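Local coordinates for protein antibiotic biosynthesis monooxygenase (Rhodospirillum rubrum, PDB 4HL9) that probably acts as a monooxygenase of the antibiotic biosynthesis monooxygenase family, though its substrate is not established, at residues M23-E35 with G70-L84. Numbering follows the deposited sequence.
Sequences MLKVIAQDFIKPE and GHFVFIEEWPDRAAL
Phe31 lies over one face of the His71 imidazole in an offset stack, planes 13° apart, with Phe31 CE1 3.5 Å from His71 CD2. At the imidazole's edge sit Gln29 CB and Asp30 O, and His71 NE2 donates to Gln29 OE1 (2.6 Å), in the ring plane and on an amide lone pair, though the bond is bent to 143°. Histidine suits this place because its two ring nitrogens can bond Gln29 and Asp65 while a face stacks on Phe31, fixing the ring's rotation. Trp78 carries Leu84 CD1 on one face and Val26 CG2 at its edge; its NE1 reaches Glu76 OE1 (2.8 Å), giving this buried carboxylate a polar partner. Strands 24-32 and 71-78 are the central antiparallel pair of a four-stranded sheet, consistent with the family's ferredoxin-like fold; hydrogen-bonded pairs from Leu24-Trp78 to Asp30-Phe72 zip them together, with Ile32 N to Gly70 O beyond. Phe72, Phe74 and Trp78 turn to the face covered by helix 37-52, where large aromatic rings suit the core, and small Ala28 packs against Phe74 CB. On the other face, beta-branched Ile27 meets Val73 and also Val73 of the second subunit. Lys25, bent at chi2 (73°), brings NZ to Glu77 OE1 in a long salt bridge (3.7 Å).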
HETATM    1  N   MSE A  23       8.616   9.714  -9.411  1.00 30.37           N
HETATM    2  CA  MSE A  23       7.331   8.985  -9.677  1.00 29.84           C
HETATM    3  C   MSE A  23       6.271   9.153  -8.581  1.00 27.45           C
HETATM    4  O   MSE A  23       6.555   9.577  -7.467  1.00 27.19           O
HETATM    5  CB  MSE A  23       7.585   7.500  -9.974  1.00 31.49           C
HETATM    6  CG  MSE A  23       8.290   6.723  -8.878  1.00 39.28           C
HETATM    7 SE   MSE A  23       7.157   6.157  -7.355  1.00 59.05          SE
HETATM    8  CE  MSE A  23       8.591   5.275  -6.327  1.00 53.37           C
ATOM      9  N   LEU A  24       5.033   8.810  -8.919  1.00 24.62           N
ATOM     10  CA  LEU A  24       3.938   8.922  -7.989  1.00 21.26           C
ATOM     11  C   LEU A  24       3.527   7.497  -7.640  1.00 19.87           C
ATOM     12  O   LEU A  24       3.267   6.704  -8.543  1.00 19.50           O
ATOM     13  CB  LEU A  24       2.778   9.628  -8.674  1.00 21.17           C
ATOM     14  CG  LEU A  24       1.489   9.855  -7.902  1.00 20.23           C
ATOM     15  CD1 LEU A  24       1.753  10.719  -6.694  1.00 18.28           C
ATOM     16  CD2 LEU A  24       0.432  10.464  -8.826  1.00 19.84           C
ATOM     17  N   LYS A  25       3.472   7.199  -6.347  1.00 18.49           N
ATOM     18  CA  LYS A  25       3.017   5.879  -5.872  1.00 18.19           C
ATOM     19  C   LYS A  25       1.616   6.056  -5.313  1.00 17.20           C
ATOM     20  O   LYS A  25       1.362   7.031  -4.635  1.00 17.33           O
ATOM     21  CB  LYS A  25       3.961   5.372  -4.777  1.00 17.41           C
ATOM     22  CG  LYS A  25       3.939   3.837  -4.539  1.00 18.85           C
ATOM     23  CD  LYS A  25       4.634   3.081  -5.702  1.00 18.44           C
ATOM     24  CE  LYS A  25       4.665   1.590  -5.380  1.00 22.29           C
ATOM     25  NZ  LYS A  25       5.562   0.867  -6.303  1.00 24.79           N
ATOM     26  N   VAL A  26       0.711   5.116  -5.594  1.00 16.68           N
ATOM     27  CA  VAL A  26      -0.658   5.204  -5.091  1.00 16.86           C
ATOM     28  C   VAL A  26      -1.038   3.883  -4.431  1.00 16.06           C
ATOM     29  O   VAL A  26      -0.716   2.849  -4.951  1.00 16.05           O
ATOM     30  CB  VAL A  26      -1.663   5.472  -6.236  1.00 16.71           C
ATOM     31  CG1 VAL A  26      -3.104   5.493  -5.729  1.00 16.29           C
ATOM     32  CG2 VAL A  26      -1.317   6.776  -6.969  1.00 19.56           C
ATOM     33  N   ILE A  27      -1.672   3.958  -3.267  1.00 16.06           N
ATOM     34  CA  ILE A  27      -2.424   2.821  -2.731  1.00 15.85           C
ATOM     35  C   ILE A  27      -3.898   3.225  -2.648  1.00 15.82           C
ATOM     36  O   ILE A  27      -4.221   4.296  -2.142  1.00 16.22           O
ATOM     37  CB  ILE A  27      -1.899   2.402  -1.353  1.00 15.39           C
ATOM     38  CG1 ILE A  27      -0.467   1.888  -1.491  1.00 17.05           C
ATOM     39  CG2 ILE A  27      -2.827   1.292  -0.716  1.00 17.43           C
ATOM     40  CD1 ILE A  27       0.253   1.781  -0.138  1.00 22.06           C
ATOM     41  N   ALA A  28      -4.758   2.350  -3.154  1.00 16.06           N
ATOM     42  CA  ALA A  28      -6.209   2.492  -3.140  1.00 15.93           C
ATOM     43  C   ALA A  28      -6.771   1.221  -2.539  1.00 16.60           C
ATOM     44  O   ALA A  28      -6.285   0.111  -2.850  1.00 17.43           O
ATOM     45  CB  ALA A  28      -6.720   2.648  -4.542  1.00 16.43           C
ATOM     46  N   GLN A  29      -7.770   1.389  -1.675  1.00 15.68           N
ATOM     47  CA  GLN A  29      -8.409   0.303  -0.958  1.00 16.81           C
ATOM     48  C   GLN A  29      -9.909   0.366  -1.154  1.00 16.80           C
ATOM     49  O   GLN A  29     -10.534   1.438  -0.975  1.00 16.03           O
ATOM     50  CB  GLN A  29      -8.118   0.407   0.533  1.00 17.10           C
ATOM     51  CG  GLN A  29      -6.632   0.439   0.878  1.00 20.81           C
ATOM     52  CD  GLN A  29      -6.407   0.428   2.361  1.00 24.80           C
ATOM     53  OE1 GLN A  29      -6.914  -0.451   3.060  1.00 25.06           O
ATOM     54  NE2 GLN A  29      -5.635   1.403   2.860  1.00 26.83           N
ATOM     55  N   ASP A  30     -10.470  -0.775  -1.517  1.00 16.48           N
ATOM     56  CA  ASP A  30     -11.917  -0.943  -1.639  1.00 16.75           C
ATOM     57  C   ASP A  30     -12.372  -1.940  -0.567  1.00 17.09           C
ATOM     58  O   ASP A  30     -11.630  -2.886  -0.251  1.00 15.84           O
ATOM     59  CB  ASP A  30     -12.270  -1.537  -2.983  1.00 16.44           C
ATOM     60  CG  ASP A  30     -11.984  -0.607  -4.168  1.00 20.06           C
ATOM     61  OD1 ASP A  30     -11.745   0.611  -3.999  1.00 17.52           O
ATOM     62  OD2 ASP A  30     -12.047  -1.129  -5.289  1.00 20.63           O
ATOM     63  N   PHE A  31     -13.574  -1.720  -0.036  1.00 16.27           N
ATOM     64  CA  PHE A  31     -14.184  -2.642   0.942  1.00 17.97           C
ATOM     65  C   PHE A  31     -15.496  -3.094   0.357  1.00 16.58           C
ATOM     66  O   PHE A  31     -16.454  -2.330   0.326  1.00 17.42           O
ATOM     67  CB  PHE A  31     -14.381  -1.944   2.285  1.00 18.30           C
ATOM     68  CG  PHE A  31     -13.100  -1.358   2.861  1.00 22.02           C
ATOM     69  CD1 PHE A  31     -12.360  -2.066   3.802  1.00 25.37           C
ATOM     70  CD2 PHE A  31     -12.644  -0.111   2.453  1.00 25.48           C
ATOM     71  CE1 PHE A  31     -11.181  -1.537   4.343  1.00 28.10           C
ATOM     72  CE2 PHE A  31     -11.456   0.433   2.981  1.00 27.94           C
ATOM     73  CZ  PHE A  31     -10.728  -0.279   3.921  1.00 26.26           C
ATOM     74  N   ILE A  32     -15.507  -4.309  -0.164  1.00 15.63           N
ATOM     75  CA  ILE A  32     -16.644  -4.816  -0.933  1.00 15.66           C
ATOM     76  C   ILE A  32     -17.531  -5.679  -0.019  1.00 17.14           C
ATOM     77  O   ILE A  32     -16.996  -6.460   0.786  1.00 16.16           O
ATOM     78  CB  ILE A  32     -16.163  -5.653  -2.147  1.00 15.12           C
ATOM     79  CG1 ILE A  32     -15.281  -4.791  -3.085  1.00 13.73           C
ATOM     80  CG2 ILE A  32     -17.359  -6.230  -2.932  1.00 15.76           C
ATOM     81  CD1 ILE A  32     -15.933  -3.438  -3.413  1.00 14.15           C
ATOM     82  N   LYS A  33     -18.856  -5.553  -0.160  1.00 17.42           N
ATOM     83  CA  LYS A  33     -19.791  -6.413   0.599  1.00 18.42           C
ATOM     84  C   LYS A  33     -19.500  -7.872   0.279  1.00 17.96           C
ATOM     85  O   LYS A  33     -19.371  -8.228  -0.888  1.00 17.45           O
ATOM     86  CB  LYS A  33     -21.243  -6.072   0.269  1.00 18.53           C
ATOM     87  CG  LYS A  33     -21.660  -4.682   0.691  1.00 19.43           C
ATOM     88  CD  LYS A  33     -23.123  -4.437   0.335  1.00 22.32           C
ATOM     89  CE  LYS A  33     -23.529  -3.046   0.733  1.00 24.04           C
ATOM     90  NZ  LYS A  33     -24.943  -2.804   0.370  1.00 24.33           N
ATOM     91  N   PRO A  34     -19.368  -8.728   1.320  1.00 18.45           N
ATOM     92  CA  PRO A  34     -18.974 -10.115   1.098  1.00 19.19           C
ATOM     93  C   PRO A  34     -19.833 -10.843   0.067  1.00 19.06           C
ATOM     94  O   PRO A  34     -19.299 -11.637  -0.702  1.00 18.82           O
ATOM     95  CB  PRO A  34     -19.146 -10.766   2.487  1.00 19.34           C
ATOM     96  CG  PRO A  34     -18.955  -9.654   3.429  1.00 20.62           C
ATOM     97  CD  PRO A  34     -19.486  -8.411   2.752  1.00 18.64           C
ATOM     98  N   GLU A  35     -21.137 -10.558   0.063  1.00 19.98           N
ATOM     99  CA  GLU A  35     -22.106 -11.119  -0.907  1.00 21.65           C
ATOM    100  C   GLU A  35     -21.704 -10.868  -2.365  1.00 21.55           C
ATOM    101  O   GLU A  35     -22.112 -11.613  -3.260  1.00 21.58           O
ATOM    102  CB  GLU A  35     -23.496 -10.463  -0.746  1.00 22.08           C
ATOM    103  CG  GLU A  35     -24.030 -10.309   0.633  1.00 26.87           C
ATOM    104  CD  GLU A  35     -23.667  -8.981   1.289  1.00 28.00           C
ATOM    105  OE1 GLU A  35     -24.283  -7.925   0.989  1.00 27.58           O
ATOM    106  OE2 GLU A  35     -22.779  -9.015   2.148  1.00 29.62           O
ATOM    107  N   GLY A  70     -12.994  -9.517   0.916  1.00 16.22           N
ATOM    108  CA  GLY A  70     -13.598  -8.383   0.220  1.00 16.78           C
ATOM    109  C   GLY A  70     -12.803  -7.097   0.309  1.00 16.77           C
ATOM    110  O   GLY A  70     -13.265  -6.077  -0.181  1.00 17.40           O
ATOM    111  N   HIS A  71     -11.622  -7.127   0.931  1.00 16.09           N
ATOM    112  CA  HIS A  71     -10.836  -5.889   1.126  1.00 15.68           C
ATOM    113  C   HIS A  71      -9.736  -5.949   0.070  1.00 15.90           C
ATOM    114  O   HIS A  71      -8.786  -6.731   0.195  1.00 15.28           O
ATOM    115  CB  HIS A  71     -10.290  -5.770   2.571  1.00 15.65           C
ATOM    116  CG  HIS A  71      -9.360  -4.596   2.803  1.00 15.63           C
ATOM    117  ND1 HIS A  71      -8.447  -4.561   3.838  1.00 17.61           N
ATOM    118  CD2 HIS A  71      -9.192  -3.432   2.127  1.00 16.23           C
ATOM    119  CE1 HIS A  71      -7.768  -3.424   3.803  1.00 16.09           C
ATOM    120  NE2 HIS A  71      -8.193  -2.723   2.767  1.00 16.16           N
ATOM    121  N   PHE A  72      -9.905  -5.168  -1.003  1.00 14.44           N
ATOM    122  CA  PHE A  72      -8.963  -5.220  -2.136  1.00 13.93           C
ATOM    123  C   PHE A  72      -8.064  -4.020  -2.079  1.00 12.93           C
ATOM    124  O   PHE A  72      -8.530  -2.936  -1.738  1.00 13.59           O
ATOM    125  CB  PHE A  72      -9.707  -5.272  -3.481  1.00 12.73           C
ATOM    126  CG  PHE A  72     -10.464  -6.541  -3.684  1.00 15.58           C
ATOM    127  CD1 PHE A  72      -9.822  -7.679  -4.169  1.00 16.11           C
ATOM    128  CD2 PHE A  72     -11.815  -6.616  -3.340  1.00 16.71           C
ATOM    129  CE1 PHE A  72     -10.512  -8.857  -4.333  1.00 21.14           C
ATOM    130  CE2 PHE A  72     -12.514  -7.791  -3.498  1.00 20.25           C
ATOM    131  CZ  PHE A  72     -11.864  -8.916  -4.000  1.00 20.79           C
ATOM    132  N   VAL A  73      -6.799  -4.209  -2.464  1.00 13.56           N
ATOM    133  CA  VAL A  73      -5.800  -3.147  -2.383  1.00 13.05           C
ATOM    134  C   VAL A  73      -5.029  -3.055  -3.699  1.00 13.24           C
ATOM    135  O   VAL A  73      -4.460  -4.051  -4.173  1.00 13.15           O
ATOM    136  CB  VAL A  73      -4.836  -3.337  -1.193  1.00 12.96           C
ATOM    137  CG1 VAL A  73      -3.746  -2.234  -1.172  1.00 17.03           C
ATOM    138  CG2 VAL A  73      -5.612  -3.341   0.140  1.00 14.14           C
ATOM    139  N   PHE A  74      -5.041  -1.863  -4.281  1.00 12.57           N
ATOM    140  CA  PHE A  74      -4.274  -1.563  -5.474  1.00 13.71           C
ATOM    141  C   PHE A  74      -2.959  -0.926  -5.049  1.00 13.10           C
ATOM    142  O   PHE A  74      -2.935  -0.094  -4.154  1.00 13.44           O
ATOM    143  CB  PHE A  74      -5.033  -0.544  -6.352  1.00 14.57           C
ATOM    144  CG  PHE A  74      -6.265  -1.098  -7.017  1.00 17.07           C
ATOM    145  CD1 PHE A  74      -6.176  -1.744  -8.247  1.00 20.49           C
ATOM    146  CD2 PHE A  74      -7.520  -0.929  -6.433  1.00 17.04           C
ATOM    147  CE1 PHE A  74      -7.317  -2.245  -8.877  1.00 20.56           C
ATOM    148  CE2 PHE A  74      -8.663  -1.396  -7.066  1.00 19.04           C
ATOM    149  CZ  PHE A  74      -8.564  -2.061  -8.276  1.00 20.84           C
ATOM    150  N   ILE A  75      -1.855  -1.349  -5.665  1.00 13.86           N
ATOM    151  CA  ILE A  75      -0.591  -0.653  -5.503  1.00 13.39           C
ATOM    152  C   ILE A  75      -0.181  -0.231  -6.898  1.00 14.11           C
ATOM    153  O   ILE A  75      -0.026  -1.074  -7.776  1.00 14.40           O
ATOM    154  CB  ILE A  75       0.514  -1.561  -4.885  1.00 14.51           C
ATOM    155  CG1 ILE A  75       0.182  -1.911  -3.429  1.00 14.52           C
ATOM    156  CG2 ILE A  75       1.870  -0.829  -4.916  1.00 12.08           C
ATOM    157  CD1 ILE A  75       1.136  -2.973  -2.823  1.00 19.23           C
ATOM    158  N   GLU A  76      -0.003   1.076  -7.095  1.00 14.68           N
ATOM    159  CA  GLU A  76       0.161   1.617  -8.438  1.00 15.40           C
ATOM    160  C   GLU A  76       1.388   2.524  -8.453  1.00 15.92           C
ATOM    161  O   GLU A  76       1.766   3.104  -7.440  1.00 13.65           O
ATOM    162  CB  GLU A  76      -1.094   2.410  -8.887  1.00 16.42           C
ATOM    163  CG  GLU A  76      -2.446   1.991  -8.234  1.00 16.90           C
ATOM    164  CD  GLU A  76      -3.657   2.918  -8.578  1.00 21.71           C
ATOM    165  OE1 GLU A  76      -3.497   3.942  -9.289  1.00 17.98           O
ATOM    166  OE2 GLU A  76      -4.801   2.593  -8.151  1.00 20.13           O
ATOM    167  N   GLU A  77       2.008   2.616  -9.619  1.00 17.44           N
ATOM    168  CA  GLU A  77       3.084   3.565  -9.816  1.00 19.11           C
ATOM    169  C   GLU A  77       2.812   4.271 -11.140  1.00 19.14           C
ATOM    170  O   GLU A  77       2.540   3.624 -12.167  1.00 20.00           O
ATOM    171  CB  GLU A  77       4.434   2.833  -9.796  1.00 19.69           C
ATOM    172  CG  GLU A  77       5.652   3.721  -9.791  1.00 23.22           C
ATOM    173  CD  GLU A  77       6.932   2.959  -9.470  1.00 29.88           C
ATOM    174  OE1 GLU A  77       6.962   1.712  -9.607  1.00 34.20           O
ATOM    175  OE2 GLU A  77       7.922   3.612  -9.095  1.00 33.75           O
ATOM    176  N   TRP A  78       2.840   5.598 -11.083  1.00 19.14           N
ATOM    177  CA  TRP A  78       2.615   6.454 -12.245  1.00 19.18           C
ATOM    178  C   TRP A  78       3.810   7.421 -12.404  1.00 19.12           C
ATOM    179  O   TRP A  78       4.458   7.744 -11.413  1.00 18.21           O
ATOM    180  CB  TRP A  78       1.312   7.235 -12.058  1.00 19.40           C
ATOM    181  CG  TRP A  78       0.123   6.324 -11.885  1.00 19.54           C
ATOM    182  CD1 TRP A  78      -0.451   5.944 -10.710  1.00 21.43           C
ATOM    183  CD2 TRP A  78      -0.606   5.672 -12.922  1.00 19.09           C
ATOM    184  NE1 TRP A  78      -1.510   5.093 -10.948  1.00 21.58           N
ATOM    185  CE2 TRP A  78      -1.621   4.900 -12.299  1.00 21.28           C
ATOM    186  CE3 TRP A  78      -0.499   5.651 -14.319  1.00 20.06           C
ATOM    187  CZ2 TRP A  78      -2.530   4.129 -13.025  1.00 21.97           C
ATOM    188  CZ3 TRP A  78      -1.410   4.890 -15.055  1.00 20.52           C
ATOM    189  CH2 TRP A  78      -2.408   4.122 -14.394  1.00 21.21           C
ATOM    190  N   PRO A  79       4.088   7.896 -13.642  1.00 19.82           N
ATOM    191  CA  PRO A  79       5.138   8.943 -13.833  1.00 20.57           C
ATOM    192  C   PRO A  79       4.863  10.242 -13.061  1.00 21.03           C
ATOM    193  O   PRO A  79       5.788  10.856 -12.502  1.00 21.18           O
ATOM    194  CB  PRO A  79       5.076   9.235 -15.346  1.00 21.21           C
ATOM    195  CG  PRO A  79       4.432   8.064 -15.949  1.00 21.07           C
ATOM    196  CD  PRO A  79       3.565   7.405 -14.924  1.00 19.41           C
ATOM    197  N   ASP A  80       3.599  10.662 -13.038  1.00 21.40           N
ATOM    198  CA  ASP A  80       3.185  11.862 -12.336  1.00 22.04           C
ATOM    199  C   ASP A  80       1.671  11.865 -12.207  1.00 21.85           C
ATOM    200  O   ASP A  80       1.006  10.943 -12.673  1.00 20.94           O
ATOM    201  CB  ASP A  80       3.679  13.151 -13.065  1.00 23.53           C
ATOM    202  CG  ASP A  80       3.198  13.249 -14.513  1.00 25.96           C
ATOM    203  OD1 ASP A  80       2.439  12.376 -14.996  1.00 27.76           O
ATOM    204  OD2 ASP A  80       3.592  14.232 -15.184  1.00 30.64           O
ATOM    205  N   ARG A  81       1.154  12.920 -11.593  1.00 22.12           N
ATOM    206  CA  ARG A  81      -0.262  13.127 -11.404  1.00 22.97           C
ATOM    207  C   ARG A  81      -1.073  13.190 -12.699  1.00 23.01           C
ATOM    208  O   ARG A  81      -2.188  12.672 -12.761  1.00 22.51           O
ATOM    209  CB  ARG A  81      -0.472  14.391 -10.582  1.00 23.65           C
ATOM    210  CG  ARG A  81      -1.914  14.650 -10.213  1.00 26.28           C
ATOM    211  CD  ARG A  81      -2.556  13.423  -9.556  1.00 30.86           C
ATOM    212  NE  ARG A  81      -3.994  13.592  -9.384  1.00 31.86           N
ATOM    213  CZ  ARG A  81      -4.546  14.280  -8.387  1.00 33.50           C
ATOM    214  NH1 ARG A  81      -3.782  14.863  -7.479  1.00 33.39           N
ATOM    215  NH2 ARG A  81      -5.866  14.384  -8.306  1.00 34.64           N
ATOM    216  N   ALA A  82      -0.502  13.822 -13.726  1.00 22.72           N
ATOM    217  CA  ALA A  82      -1.142  13.910 -15.047  1.00 22.76           C
ATOM    218  C   ALA A  82      -1.434  12.533 -15.647  1.00 21.75           C
ATOM    219  O   ALA A  82      -2.505  12.299 -16.236  1.00 21.35           O
ATOM    220  CB  ALA A  82      -0.252  14.759 -16.015  1.00 23.15           C
ATOM    221  N   ALA A  83      -0.492  11.615 -15.498  1.00 20.78           N
ATOM    222  CA  ALA A  83      -0.711  10.251 -15.989  1.00 20.60           C
ATOM    223  C   ALA A  83      -1.827   9.574 -15.157  1.00 20.63           C
ATOM    224  O   ALA A  83      -2.601   8.784 -15.683  1.00 19.85           O
ATOM    225  CB  ALA A  83       0.589   9.443 -15.966  1.00 20.52           C
ATOM    226  N   LEU A  84      -1.910   9.904 -13.868  1.00 21.34           N
ATOM    227  CA  LEU A  84      -3.020   9.374 -13.043  1.00 21.81           C
ATOM    228  C   LEU A  84      -4.378   9.966 -13.477  1.00 22.23           C
ATOM    229  O   LEU A  84      -5.392   9.271 -13.500  1.00 21.13           O
ATOM    230  CB  LEU A  84      -2.790   9.629 -11.545  1.00 21.31           C
ATOM    231  CG  LEU A  84      -3.879   9.124 -10.569  1.00 23.06           C
ATOM    232  CD1 LEU A  84      -3.983   7.598 -10.585  1.00 23.28           C
ATOM    233  CD2 LEU A  84      -3.615   9.623  -9.158  1.00 22.31           C
TER